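Local coordinates for CELL WALL surface anchor family protein (Streptococcus pneumoniae, PDB 2WW8) that forms the pilus adhesin of the pneumococcus, carrying an integrin-like, metal-binding region and probably mediating attachment to host cells, at residues I47-I52 with R137-S142; T76-R81 with A89-I94; V228-N233 with Q360-K365; S320-T325 with D367-Q372. One frame throughout, in Å; residues are numbered along the deposited sequence.

Interaction 1. Residues I47-I52 with R137-S142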
loop_
_atom_site.group_PDB
_atom_site.type_symbol
_atom_site.label_atom_id
_atom_site.label_comp_id
_atom_site.label_asym_id
_atom_site.label_seq_id
_atom_site.Cartn_x
_atom_site.Cartn_y
_atom_site.Cartn_z
ATOM N N ILE A 47 0.059 -11.313 -37.643
ATOM C CA ILE A 47 0.227 -12.013 -36.377
ATOM C C ILE A 47 -0.397 -13.423 -36.286
ATOM O O ILE A 47 -0.208 -14.133 -35.293
ATOM C CB ILE A 47 -0.067 -11.006 -35.230
ATOM C CG1 ILE A 47 0.085 -11.617 -33.834
ATOM C CG2 ILE A 47 -1.316 -10.148 -35.540
ATOM C CD1 ILE A 47 -0.779 -10.951 -32.800
ATOM N N GLY A 48 -1.102 -13.864 -37.327
ATOM C CA GLY A 48 -1.531 -15.262 -37.434
ATOM C C GLY A 48 -0.401 -16.283 -37.451
ATOM O O GLY A 48 0.717 -15.954 -37.836
ATOM N N LYS A 49 -0.671 -17.513 -37.019
ATOM C CA LYS A 49 0.322 -18.589 -36.988
ATOM C C LYS A 49 -0.285 -19.991 -37.014
ATOM O O LYS A 49 -1.263 -20.250 -36.313
ATOM C CB LYS A 49 1.252 -18.484 -35.786
ATOM C CG LYS A 49 2.269 -19.615 -35.736
ATOM C CD LYS A 49 3.027 -19.583 -34.442
ATOM C CE LYS A 49 4.150 -20.573 -34.403
ATOM N NZ LYS A 49 5.157 -20.185 -33.372
ATOM N N VAL A 50 0.293 -20.889 -37.810
ATOM C CA VAL A 50 -0.129 -22.294 -37.853
ATOM C C VAL A 50 1.075 -23.217 -38.046
ATOM O O VAL A 50 2.025 -22.858 -38.739
ATOM C CB VAL A 50 -1.246 -22.538 -38.894
ATOM C CG1 VAL A 50 -0.734 -22.357 -40.329
ATOM C CG2 VAL A 50 -1.886 -23.905 -38.677
ATOM N N VAL A 51 1.056 -24.380 -37.409
ATOM C CA VAL A 51 2.188 -25.301 -37.453
ATOM C C VAL A 51 1.660 -26.687 -37.891
ATOM O O VAL A 51 0.572 -27.093 -37.462
ATOM C CB VAL A 51 2.922 -25.327 -36.069
ATOM C CG1 VAL A 51 3.944 -26.468 -35.947
ATOM C CG2 VAL A 51 3.554 -23.960 -35.726
ATOM N N ILE A 52 2.392 -27.392 -38.762
ATOM C CA ILE A 52 2.020 -28.753 -39.190
ATOM C C ILE A 52 3.112 -29.775 -38.902
ATOM O O ILE A 52 4.265 -29.594 -39.288
ATOM C CB ILE A 52 1.642 -28.895 -40.678
ATOM C CG1 ILE A 52 0.636 -27.834 -41.137
ATOM C CG2 ILE A 52 0.991 -30.250 -40.896
ATOM C CD1 ILE A 52 1.263 -26.624 -41.829
ATOM N N ARG A 137 -1.107 -24.878 -29.012
ATOM C CA ARG A 137 0.169 -24.963 -28.315
ATOM C C ARG A 137 0.563 -23.665 -27.588
ATOM O O ARG A 137 0.300 -22.566 -28.078
ATOM C CB ARG A 137 1.256 -25.398 -29.297
ATOM C CG ARG A 137 2.399 -26.157 -28.644
ATOM C CD ARG A 137 2.339 -27.657 -28.923
ATOM N NE ARG A 137 3.682 -28.237 -28.835
ATOM C CZ ARG A 137 4.569 -28.314 -29.833
ATOM N NH1 ARG A 137 4.291 -27.852 -31.057
ATOM N NH2 ARG A 137 5.762 -28.866 -29.611
ATOM N N GLU A 138 1.201 -23.813 -26.427
ATOM C CA GLU A 138 1.750 -22.690 -25.676
ATOM C C GLU A 138 2.625 -21.836 -26.570
ATOM O O GLU A 138 3.511 -22.366 -27.215
ATOM C CB GLU A 138 2.673 -23.173 -24.560
ATOM C CG GLU A 138 2.027 -24.056 -23.520
ATOM C CD GLU A 138 1.114 -23.263 -22.606
ATOM O OE1 GLU A 138 1.391 -22.066 -22.361
ATOM O OE2 GLU A 138 0.122 -23.854 -22.129
ATOM N N GLU A 139 2.396 -20.531 -26.576
ATOM C CA GLU A 139 3.282 -19.566 -27.200
ATOM C C GLU A 139 3.987 -18.708 -26.130
ATOM O O GLU A 139 3.415 -18.466 -25.066
ATOM C CB GLU A 139 2.424 -18.710 -28.128
ATOM C CG GLU A 139 3.208 -17.702 -28.930
ATOM C CD GLU A 139 4.179 -18.387 -29.874
ATOM O OE1 GLU A 139 5.320 -18.680 -29.441
ATOM O OE2 GLU A 139 3.779 -18.628 -31.032
ATOM N N ALA A 140 5.215 -18.262 -26.398
ATOM C CA ALA A 140 6.002 -17.465 -25.470
ATOM C C ALA A 140 5.530 -16.021 -25.551
ATOM O O ALA A 140 5.145 -15.553 -26.620
ATOM C CB ALA A 140 7.473 -17.542 -25.814
ATOM N N LEU A 141 5.538 -15.333 -24.412
ATOM C CA LEU A 141 5.132 -13.921 -24.340
ATOM C C LEU A 141 6.261 -13.042 -24.864
ATOM O O LEU A 141 7.421 -13.432 -24.759
ATOM C CB LEU A 141 4.834 -13.553 -22.898
ATOM C CG LEU A 141 3.449 -13.842 -22.322
ATOM C CD1 LEU A 141 3.577 -13.680 -20.851
ATOM C CD2 LEU A 141 2.418 -12.859 -22.854
ATOM N N SER A 142 5.961 -11.899 -25.473
ATOM C CA SER A 142 7.025 -10.999 -25.905
ATOM C C SER A 142 7.674 -10.275 -24.711
ATOM O O SER A 142 7.109 -10.247 -23.607
ATOM C CB SER A 142 6.474 -9.989 -26.915
ATOM O OG SER A 142 5.683 -8.984 -26.280
#
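Lys-49 and Glu-139 reach toward each other from opposite directions and join in a salt bridge, NZ of Lys-49 lying 3.1 Å from OE2 of Glu-139. The ammonium group meets the syn lone pair of OE2. The second carboxylate oxygen is also used: OE1 of Glu-139 accepts the backbone N-H of Ala-140 through its anti lone pair at 3.1 Å, with an N-H...O angle of 147°. The two bonds hold the carboxylate at both oxygens and limit its rotation. To bring it back over its own chain, the glutamate bends at chi2 (63°), whereas Lys-49 runs out fully extended. Its aliphatic part follows the same oxygen, CD of Lys-49 lying 3.6 Å from OE2 of Glu-139.

The CA atoms of Lys-49 and Glu-139 are 10.3 Å apart, a separation consistent with strand 724-730 lying between strands 48-55 and 135-137 in the mixed sheet. Tyr-724 of that intervening strand makes a cation-pi contact with Lys-49 and also touches Glu-139. Nearby, Arg-137 forms salt bridges with Glu-726 and Glu-88. At the start of the first segment, Ile-47 and Gly-48 face Ile-94 in a classic beta bulge.

The contact thus ties the first strand of the prealbumin-like domain to the loop between strands 135-137 and 148-150, across a strand that returns from far along the sequence. Lying at the surface and resting on one ion pair, it probably gains from the fixed carboxylate and the aromatic ring, which would keep the lysine charge in place.

Interaction 2. Residues T76-R81 with A89-I94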
loop_
_atom_site.group_PDB
_atom_site.type_symbol
_atom_site.label_atom_id
_atom_site.label_comp_id
_atom_site.label_asym_id
_atom_site.label_seq_id
_atom_site.Cartn_x
_atom_site.Cartn_y
_atom_site.Cartn_z
ATOM N N THR A 76 -1.664 -14.469 -53.651
ATOM C CA THR A 76 -0.342 -14.546 -53.014
ATOM C C THR A 76 -0.059 -15.900 -52.369
ATOM O O THR A 76 -0.953 -16.544 -51.812
ATOM C CB THR A 76 -0.193 -13.446 -51.926
ATOM O OG1 THR A 76 -0.395 -12.169 -52.541
ATOM C CG2 THR A 76 1.180 -13.465 -51.222
ATOM N N THR A 77 1.198 -16.323 -52.436
ATOM C CA THR A 77 1.589 -17.609 -51.880
ATOM C C THR A 77 2.854 -17.471 -51.035
ATOM O O THR A 77 3.685 -16.600 -51.292
ATOM C CB THR A 77 1.735 -18.682 -52.993
ATOM O OG1 THR A 77 2.030 -19.958 -52.404
ATOM C CG2 THR A 77 2.811 -18.296 -54.050
ATOM N N VAL A 78 2.961 -18.299 -49.998
ATOM C CA VAL A 78 4.209 -18.524 -49.267
ATOM C C VAL A 78 4.278 -20.032 -49.028
ATOM O O VAL A 78 3.260 -20.673 -48.755
ATOM C CB VAL A 78 4.338 -17.743 -47.907
ATOM C CG1 VAL A 78 4.207 -16.212 -48.073
ATOM C CG2 VAL A 78 3.367 -18.262 -46.835
ATOM N N SER A 79 5.468 -20.611 -49.127
ATOM C CA SER A 79 5.599 -22.043 -48.922
ATOM C C SER A 79 6.630 -22.327 -47.830
ATOM O O SER A 79 7.602 -21.591 -47.674
ATOM C CB SER A 79 5.960 -22.732 -50.243
ATOM O OG SER A 79 7.361 -22.829 -50.393
ATOM N N GLN A 80 6.421 -23.407 -47.085
ATOM C CA GLN A 80 7.267 -23.740 -45.942
ATOM C C GLN A 80 7.568 -25.237 -45.878
ATOM O O GLN A 80 6.764 -26.064 -46.298
ATOM C CB GLN A 80 6.593 -23.261 -44.643
ATOM C CG GLN A 80 7.521 -23.086 -43.435
ATOM C CD GLN A 80 8.418 -21.854 -43.525
ATOM O OE1 GLN A 80 8.003 -20.792 -44.001
ATOM N NE2 GLN A 80 9.660 -21.999 -43.066
ATOM N N ARG A 81 8.720 -25.570 -45.309
ATOM C CA ARG A 81 9.278 -26.915 -45.362
ATOM C C ARG A 81 9.496 -27.451 -43.948
ATOM O O ARG A 81 10.101 -26.769 -43.125
ATOM C CB ARG A 81 10.590 -26.837 -46.165
ATOM C CG ARG A 81 11.459 -28.075 -46.255
ATOM C CD ARG A 81 12.484 -27.915 -47.381
ATOM N NE ARG A 81 13.506 -28.965 -47.376
ATOM C CZ ARG A 81 13.453 -30.117 -48.051
ATOM N NH1 ARG A 81 12.414 -30.429 -48.820
ATOM N NH2 ARG A 81 14.454 -30.984 -47.957
ATOM N N ALA A 89 6.591 -27.875 -39.544
ATOM C CA ALA A 89 6.570 -26.787 -40.522
ATOM C C ALA A 89 5.735 -25.598 -40.023
ATOM O O ALA A 89 4.549 -25.734 -39.747
ATOM C CB ALA A 89 6.072 -27.267 -41.873
ATOM N N ILE A 90 6.361 -24.429 -39.920
ATOM C CA ILE A 90 5.776 -23.296 -39.205
ATOM C C ILE A 90 5.501 -22.148 -40.170
ATOM O O ILE A 90 6.436 -21.655 -40.787
ATOM C CB ILE A 90 6.765 -22.786 -38.123
ATOM C CG1 ILE A 90 7.316 -23.937 -37.273
ATOM C CG2 ILE A 90 6.123 -21.705 -37.256
ATOM C CD1 ILE A 90 8.681 -23.654 -36.693
ATOM N N PHE A 91 4.245 -21.732 -40.303
ATOM C CA PHE A 91 3.897 -20.448 -40.917
ATOM C C PHE A 91 3.674 -19.318 -39.889
ATOM O O PHE A 91 2.753 -19.387 -39.072
ATOM C CB PHE A 91 2.641 -20.587 -41.780
ATOM C CG PHE A 91 2.815 -21.469 -42.985
ATOM C CD1 PHE A 91 3.136 -20.910 -44.216
ATOM C CD2 PHE A 91 2.654 -22.850 -42.888
ATOM C CE1 PHE A 91 3.298 -21.714 -45.336
ATOM C CE2 PHE A 91 2.812 -23.673 -44.001
ATOM C CZ PHE A 91 3.134 -23.104 -45.231
ATOM N N SER A 92 4.495 -18.272 -39.943
ATOM C CA SER A 92 4.444 -17.128 -39.024
ATOM C C SER A 92 3.819 -15.894 -39.683
ATOM O O SER A 92 3.570 -15.897 -40.886
ATOM C CB SER A 92 5.875 -16.751 -38.642
ATOM O OG SER A 92 6.495 -17.811 -37.945
ATOM N N ASN A 93 3.566 -14.828 -38.930
ATOM C CA ASN A 93 3.235 -13.547 -39.545
ATOM C C ASN A 93 2.152 -13.527 -40.624
ATOM O O ASN A 93 2.259 -12.854 -41.657
ATOM C CB ASN A 93 4.518 -12.916 -40.065
ATOM C CG ASN A 93 5.452 -12.594 -38.940
ATOM O OD1 ASN A 93 6.014 -13.484 -38.303
ATOM N ND2 ASN A 93 5.595 -11.306 -38.655
ATOM N N ILE A 94 1.089 -14.278 -40.355
ATOM C CA ILE A 94 0.015 -14.455 -41.313
ATOM C C ILE A 94 -0.987 -13.330 -41.095
ATOM O O ILE A 94 -1.410 -13.042 -39.972
ATOM C CB ILE A 94 -0.630 -15.859 -41.206
ATOM C CG1 ILE A 94 0.439 -16.958 -41.134
ATOM C CG2 ILE A 94 -1.620 -16.086 -42.345
ATOM C CD1 ILE A 94 -0.032 -18.262 -40.492
#
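The carbonyl oxygen of Ile-90 is pressed by the side chain of Gln-80, whose CG comes within 3.2 Å of Ile-90 O and whose CD lies 3.4 Å from it. This is van der Waals crowding rather than hydrogen bonding, since the amide nitrogen is directed to Glu-83, with which it makes a weak hydrogen bond. Gln-80 bends at chi2 (74°), which lays its carbon chain against the opposing backbone. The backbone nitrogen of Ile-90, buried here, finds no partner.

Most of the remaining contact surrounds Phe-91. CB of Gln-80 stands over one ring face in a CH-pi contact, 3.8 Å from the centroid of the Phe-91 ring and 22° off its normal, displaced toward the rim. Val-78 meets the same ring in its plane, with CG2 at 3.7 Å from CD1 of Phe-91, while its carbonyl oxygen also lies at the edge. At the far end, CB of Ala-89 packs on the backbone of Arg-81.

Strands 77-81 and 88-94 are edge strands of different sheets; the axes of segments 77-81 and 89-92 make 148° and come within 6.2 Å, not far from antiparallel. Phe-91 projects between the sheets to touch Val-50 and Ile-52 on one and Phe-67 and Leu-69 on the other. The two layers of the prealbumin-like beta sandwich therefore meet along this side by apolar and CH-pi contacts, while each strand makes its backbone hydrogen bonds within its own sheet.

Interaction 3. Residues V228-N233 with Q360-K365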
loop_
_atom_site.group_PDB
_atom_site.type_symbol
_atom_site.label_atom_id
_atom_site.label_comp_id
_atom_site.label_asym_id
_atom_site.label_seq_id
_atom_site.Cartn_x
_atom_site.Cartn_y
_atom_site.Cartn_z
ATOM N N VAL A 228 0.554 29.127 21.570
ATOM C CA VAL A 228 1.445 28.552 22.585
ATOM C C VAL A 228 0.629 27.540 23.432
ATOM O O VAL A 228 -0.497 27.814 23.873
ATOM C CB VAL A 228 1.961 29.638 23.540
ATOM C CG1 VAL A 228 2.857 28.982 24.670
ATOM C CG2 VAL A 228 2.760 30.750 22.717
ATOM N N ILE A 229 1.199 26.367 23.648
ATOM C CA ILE A 229 0.560 25.396 24.590
ATOM C C ILE A 229 1.323 25.405 25.905
ATOM O O ILE A 229 2.549 25.254 25.876
ATOM C CB ILE A 229 0.572 24.002 24.009
ATOM C CG1 ILE A 229 -0.295 24.028 22.770
ATOM C CG2 ILE A 229 0.116 22.939 25.053
ATOM C CD1 ILE A 229 -0.285 22.743 21.981
ATOM N N LEU A 230 0.636 25.632 27.019
ATOM C CA LEU A 230 1.317 25.604 28.309
ATOM C C LEU A 230 0.886 24.330 28.996
ATOM O O LEU A 230 -0.302 24.069 29.085
ATOM C CB LEU A 230 0.817 26.693 29.265
ATOM C CG LEU A 230 1.032 28.158 28.891
ATOM C CD1 LEU A 230 0.480 29.088 29.969
ATOM C CD2 LEU A 230 2.549 28.335 28.785
ATOM N N LEU A 231 1.837 23.547 29.481
ATOM C CA LEU A 231 1.470 22.227 29.949
ATOM C C LEU A 231 2.084 21.997 31.358
ATOM O O LEU A 231 3.313 22.021 31.512
ATOM C CB LEU A 231 2.032 21.203 28.972
ATOM C CG LEU A 231 1.883 19.723 29.415
ATOM C CD1 LEU A 231 0.413 19.337 29.662
ATOM C CD2 LEU A 231 2.528 18.761 28.319
ATOM N N ASP A 232 1.217 21.844 32.348
ATOM C CA ASP A 232 1.600 21.546 33.742
ATOM C C ASP A 232 2.260 20.163 33.836
ATOM O O ASP A 232 1.711 19.134 33.403
ATOM C CB ASP A 232 0.305 21.756 34.589
ATOM C CG ASP A 232 0.435 21.468 36.092
ATOM O OD1 ASP A 232 1.388 20.791 36.545
ATOM O OD2 ASP A 232 -0.506 21.965 36.774
ATOM N N ASN A 233 3.489 20.125 34.362
ATOM C CA ASN A 233 4.195 18.842 34.574
ATOM C C ASN A 233 4.531 18.712 36.089
ATOM O O ASN A 233 5.564 18.123 36.449
ATOM C CB ASN A 233 5.445 18.740 33.692
ATOM C CG ASN A 233 6.055 17.317 33.611
ATOM O OD1 ASN A 233 7.244 17.181 33.863
ATOM N ND2 ASN A 233 5.281 16.297 33.320
ATOM N N GLN A 360 2.286 31.692 37.250
ATOM C CA GLN A 360 2.615 33.015 36.710
ATOM C C GLN A 360 3.770 33.022 35.732
ATOM O O GLN A 360 3.787 33.691 34.693
ATOM C CB GLN A 360 2.962 33.933 37.883
ATOM C CG GLN A 360 3.161 35.349 37.454
ATOM C CD GLN A 360 3.493 36.273 38.643
ATOM O OE1 GLN A 360 3.649 35.859 39.819
ATOM N NE2 GLN A 360 3.620 37.581 38.294
ATOM N N LYS A 361 4.770 32.222 36.071
ATOM C CA LYS A 361 5.976 32.141 35.270
ATOM C C LYS A 361 5.680 31.513 33.894
ATOM O O LYS A 361 6.250 31.901 32.855
ATOM C CB LYS A 361 7.059 31.343 36.048
ATOM C CG LYS A 361 8.460 31.289 35.369
ATOM C CD LYS A 361 9.540 30.661 36.313
ATOM C CE LYS A 361 10.961 31.021 35.767
ATOM N NZ LYS A 361 12.038 30.473 36.644
ATOM N N ALA A 362 4.767 30.559 33.890
ATOM C CA ALA A 362 4.355 29.933 32.662
ATOM C C ALA A 362 3.576 30.911 31.787
ATOM O O ALA A 362 3.807 30.941 30.592
ATOM C CB ALA A 362 3.441 28.731 32.984
ATOM N N LEU A 363 2.615 31.628 32.369
ATOM C CA LEU A 363 1.841 32.641 31.644
ATOM C C LEU A 363 2.819 33.700 31.105
ATOM O O LEU A 363 2.688 34.154 29.967
ATOM C CB LEU A 363 0.804 33.261 32.598
ATOM C CG LEU A 363 -0.388 32.373 32.949
ATOM C CD1 LEU A 363 -1.165 33.002 34.144
ATOM C CD2 LEU A 363 -1.316 32.068 31.751
ATOM N N MET A 364 3.800 34.110 31.912
ATOM C CA MET A 364 4.845 35.006 31.431
ATOM C C MET A 364 5.617 34.554 30.206
ATOM O O MET A 364 5.854 35.363 29.304
ATOM C CB MET A 364 5.838 35.469 32.514
ATOM C CG MET A 364 5.185 36.271 33.583
ATOM S SD MET A 364 6.166 36.367 35.103
ATOM C CE MET A 364 7.787 36.966 34.467
ATOM N N LYS A 365 6.003 33.276 30.182
ATOM C CA LYS A 365 6.702 32.692 29.071
ATOM C C LYS A 365 5.771 32.687 27.840
ATOM O O LYS A 365 6.238 33.025 26.781
ATOM C CB LYS A 365 7.208 31.278 29.413
ATOM C CG LYS A 365 8.064 30.726 28.238
ATOM C CD LYS A 365 9.166 31.720 27.850
ATOM C CE LYS A 365 10.403 31.493 28.686
ATOM N NZ LYS A 365 11.464 32.431 28.227
#
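Leu-230 reaches from its strand to the helix and sets both methyls on one turn of it. CD2 of Leu-230 lies 3.4 Å from the carbonyl oxygen of Ala-362, a close van der Waals approach of a methyl to a backbone oxygen. The other branch, CD1 of Leu-230, is 4.2 Å from CB of Ala-362. It also meets CD2 of Leu-363 at 3.9 Å, the two leucine side chains crossing at about a right angle. Although CB of Leu-363 points away from the strand, the end of the side chain swings back, its CG anti to the carbonyl carbon (chi1 -73°).

The small side chain at Ala-362 lets the strand and helix draw near, the CA atoms of Leu-230 and Ala-362 being 6.8 Å apart. Val-273 and Ala-366 also touch Leu-230, and Tyr-275 lies against Ala-362, so apolar and aromatic neighbours flank the contact. Two residues on from Leu-230, Asp-232 hydrogen-bonds Ser-234, a magnesium ligand, as the first aspartate of a DxSxS metal motif like that of the integrin MIDAS.

Strand 225-232 runs between strands 269-275 and 379-386 in a five-stranded parallel sheet, bonded by its backbone to both. Helix 359-373 covers one face of that sheet, as in von Willebrand factor A-type folds, and Leu-363 carries the packing across to Thr-519 and Tyr-522 of the neighbouring helix 516-526.

Interaction 4. Residues S320-T325 with D367-Q372. With CA (calcium ion), chain C.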
loop_
_atom_site.group_PDB
_atom_site.type_symbol
_atom_site.label_atom_id
_atom_site.label_comp_id
_atom_site.label_asym_id
_atom_site.label_seq_id
_atom_site.Cartn_x
_atom_site.Cartn_y
_atom_site.Cartn_z
ATOM N N SER A 320 10.391 21.658 26.730
ATOM C CA SER A 320 9.789 22.847 26.112
ATOM C C SER A 320 10.252 23.003 24.660
ATOM O O SER A 320 11.243 22.395 24.233
ATOM C CB SER A 320 10.038 24.098 26.949
ATOM O OG SER A 320 9.350 23.924 28.168
ATOM N N TYR A 321 9.465 23.740 23.865
ATOM C CA TYR A 321 9.922 24.117 22.554
ATOM C C TYR A 321 9.580 25.577 22.368
ATOM O O TYR A 321 8.467 25.943 21.938
ATOM C CB TYR A 321 9.322 23.182 21.498
ATOM C CG TYR A 321 10.081 23.338 20.207
ATOM C CD1 TYR A 321 9.793 24.404 19.333
ATOM C CD2 TYR A 321 11.084 22.438 19.854
ATOM C CE1 TYR A 321 10.465 24.563 18.134
ATOM C CE2 TYR A 321 11.792 22.583 18.649
ATOM C CZ TYR A 321 11.463 23.647 17.831
ATOM O OH TYR A 321 12.173 23.801 16.682
ATOM N N LEU A 322 10.539 26.422 22.732
ATOM C CA LEU A 322 10.214 27.812 23.061
ATOM C C LEU A 322 10.251 28.717 21.816
ATOM O O LEU A 322 10.523 29.910 21.950
ATOM C CB LEU A 322 11.211 28.383 24.070
ATOM C CG LEU A 322 11.097 27.686 25.419
ATOM C CD1 LEU A 322 12.210 28.055 26.432
ATOM C CD2 LEU A 322 9.695 27.716 26.013
ATOM N N LYS A 323 10.007 28.146 20.637
ATOM C CA LYS A 323 9.993 28.859 19.367
ATOM C C LYS A 323 8.726 28.490 18.563
ATOM O O LYS A 323 8.411 27.275 18.356
ATOM C CB LYS A 323 11.261 28.471 18.628
ATOM C CG LYS A 323 11.624 29.364 17.450
ATOM C CD LYS A 323 12.744 28.761 16.587
ATOM C CE LYS A 323 12.190 28.040 15.368
ATOM N NZ LYS A 323 13.195 27.077 14.842
ATOM N N LEU A 324 7.945 29.522 18.190
ATOM C CA LEU A 324 6.774 29.359 17.299
ATOM C C LEU A 324 7.305 28.808 15.990
ATOM O O LEU A 324 8.246 29.386 15.412
ATOM C CB LEU A 324 6.110 30.715 17.007
ATOM C CG LEU A 324 5.180 31.165 18.137
ATOM C CD1 LEU A 324 4.685 32.548 17.760
ATOM C CD2 LEU A 324 4.070 30.156 18.314
ATOM N N THR A 325 6.749 27.700 15.502
ATOM C CA THR A 325 7.314 27.056 14.318
ATOM C C THR A 325 6.195 26.415 13.486
ATOM O O THR A 325 5.226 25.928 14.079
ATOM C CB THR A 325 8.348 25.944 14.652
ATOM O OG1 THR A 325 8.908 25.406 13.440
ATOM C CG2 THR A 325 7.757 24.758 15.385
ATOM N N ASP A 367 3.268 34.828 27.151
ATOM C CA ASP A 367 3.196 36.235 26.687
ATOM C C ASP A 367 4.502 36.669 26.001
ATOM O O ASP A 367 4.441 37.324 24.968
ATOM C CB ASP A 367 2.931 37.120 27.918
ATOM C CG ASP A 367 2.577 38.542 27.559
ATOM O OD1 ASP A 367 1.943 38.782 26.527
ATOM O OD2 ASP A 367 2.888 39.456 28.332
ATOM N N GLU A 368 5.666 36.271 26.538
ATOM C CA GLU A 368 6.958 36.562 25.914
ATOM C C GLU A 368 7.087 35.990 24.504
ATOM O O GLU A 368 7.454 36.705 23.553
ATOM C CB GLU A 368 8.121 36.046 26.801
ATOM C CG GLU A 368 9.490 36.179 26.199
ATOM C CD GLU A 368 10.593 35.762 27.211
ATOM O OE1 GLU A 368 10.373 35.081 28.244
ATOM O OE2 GLU A 368 11.740 36.172 26.999
ATOM N N ILE A 369 6.790 34.704 24.343
ATOM C CA ILE A 369 6.829 34.087 23.018
ATOM C C ILE A 369 5.912 34.810 22.014
ATOM O O ILE A 369 6.341 35.115 20.911
ATOM C CB ILE A 369 6.481 32.577 23.076
ATOM C CG1 ILE A 369 7.618 31.880 23.842
ATOM C CG2 ILE A 369 6.192 31.997 21.659
ATOM C CD1 ILE A 369 7.264 30.462 24.153
ATOM N N LEU A 370 4.653 35.029 22.373
ATOM C CA LEU A 370 3.703 35.710 21.441
ATOM C C LEU A 370 4.125 37.158 21.190
ATOM O O LEU A 370 4.147 37.605 20.038
ATOM C CB LEU A 370 2.319 35.626 22.051
ATOM C CG LEU A 370 1.702 34.233 22.027
ATOM C CD1 LEU A 370 0.476 34.251 22.914
ATOM C CD2 LEU A 370 1.359 33.793 20.517
ATOM N N THR A 371 4.546 37.868 22.243
ATOM C CA THR A 371 4.994 39.238 22.053
ATOM C C THR A 371 6.197 39.287 21.076
ATOM O O THR A 371 6.292 40.131 20.176
ATOM C CB THR A 371 5.259 39.934 23.438
ATOM O OG1 THR A 371 4.002 40.028 24.147
ATOM C CG2 THR A 371 5.749 41.375 23.176
ATOM N N GLN A 372 7.160 38.402 21.305
ATOM C CA GLN A 372 8.423 38.492 20.577
ATOM C C GLN A 372 8.350 37.821 19.223
ATOM O O GLN A 372 8.994 38.289 18.294
ATOM C CB GLN A 372 9.547 37.863 21.374
ATOM C CG GLN A 372 9.841 38.781 22.561
ATOM C CD GLN A 372 11.012 38.244 23.307
ATOM O OE1 GLN A 372 11.582 37.232 22.887
ATOM N NE2 GLN A 372 11.380 38.881 24.408
HETATM CA CA CA C . 1.628 41.241 27.328
HETATM O O HOH W 1 2.957 41.974 25.445
HETATM O O HOH W 2 2.958 42.589 28.769
HETATM O O HOH W 3 0.679 43.505 27.364
#
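A calcium-binding helix turns its apolar flank to the 320-325 segment, where Leu-322 and Leu-324 pack on Ile-369. The two branches of the isoleucine divide the work: CG2 of Ile-369 lies 3.8 Å from CG of Leu-324, while CD1 of Ile-369 meets CD2 of Leu-322 at 4.1 Å, those side chains crossing at about a right angle. With CG1 of Ile-369 anti to the carbonyl carbon (chi1 -67°), the longer branch is carried to Leu-322 and CG2 is left for Leu-324. Leu-370 adds a looser contact with Leu-324. Gln-373, on the same helix, bonds Leu-322 O and Leu-324 N, adding a polar tie where the segment turns its corner.

On another flank of the helix Asp-367 grips the calcium ion with both carboxylate oxygens, OD1 at 2.6 Å and OD2 at 2.4 Å from the metal. Three waters, Asn-526 O and Asp-530 complete the coordination. Thr-371, one turn on, supports the site from the second shell: its OG1 donates to Asp-367 O at 2.9 Å from above the carbonyl plane and accepts from a metal-bound water at 2.6 Å. Asp-367 O thus receives both the helical N-H and the hydroxyl of Thr-371.

One helical segment therefore joins two kinds of chemistry, an apolar seam against the 320-325 segment and an ionic site that links the helix to residues 526-530, so that the metal and the hydrophobic core should fix its position together.

Overall arrangement
The four contacts form two pairs in distant parts of an elongated molecule. Interactions 1 and 2 have centres 13 Å apart and share the sheet holding strands 48-55 and 88-94, joined by probable hydrogen bonds from Gly-48 N to Ile-94 O (2.8 Å) and from Ile-52 N to Ala-89 O (2.9 Å). Interactions 3 and 4 lie 11 Å apart, centre to centre, on successive turns of helix 359-373, with Val-228 packing on Ile-369 and Leu-370. The calcium ion held in interaction 4 is about 10 Å from the side chain of Leu-363, and the magnesium ion about 12 Å from that of Ala-362. Centres of interactions 1 and 3 are 79 Å apart.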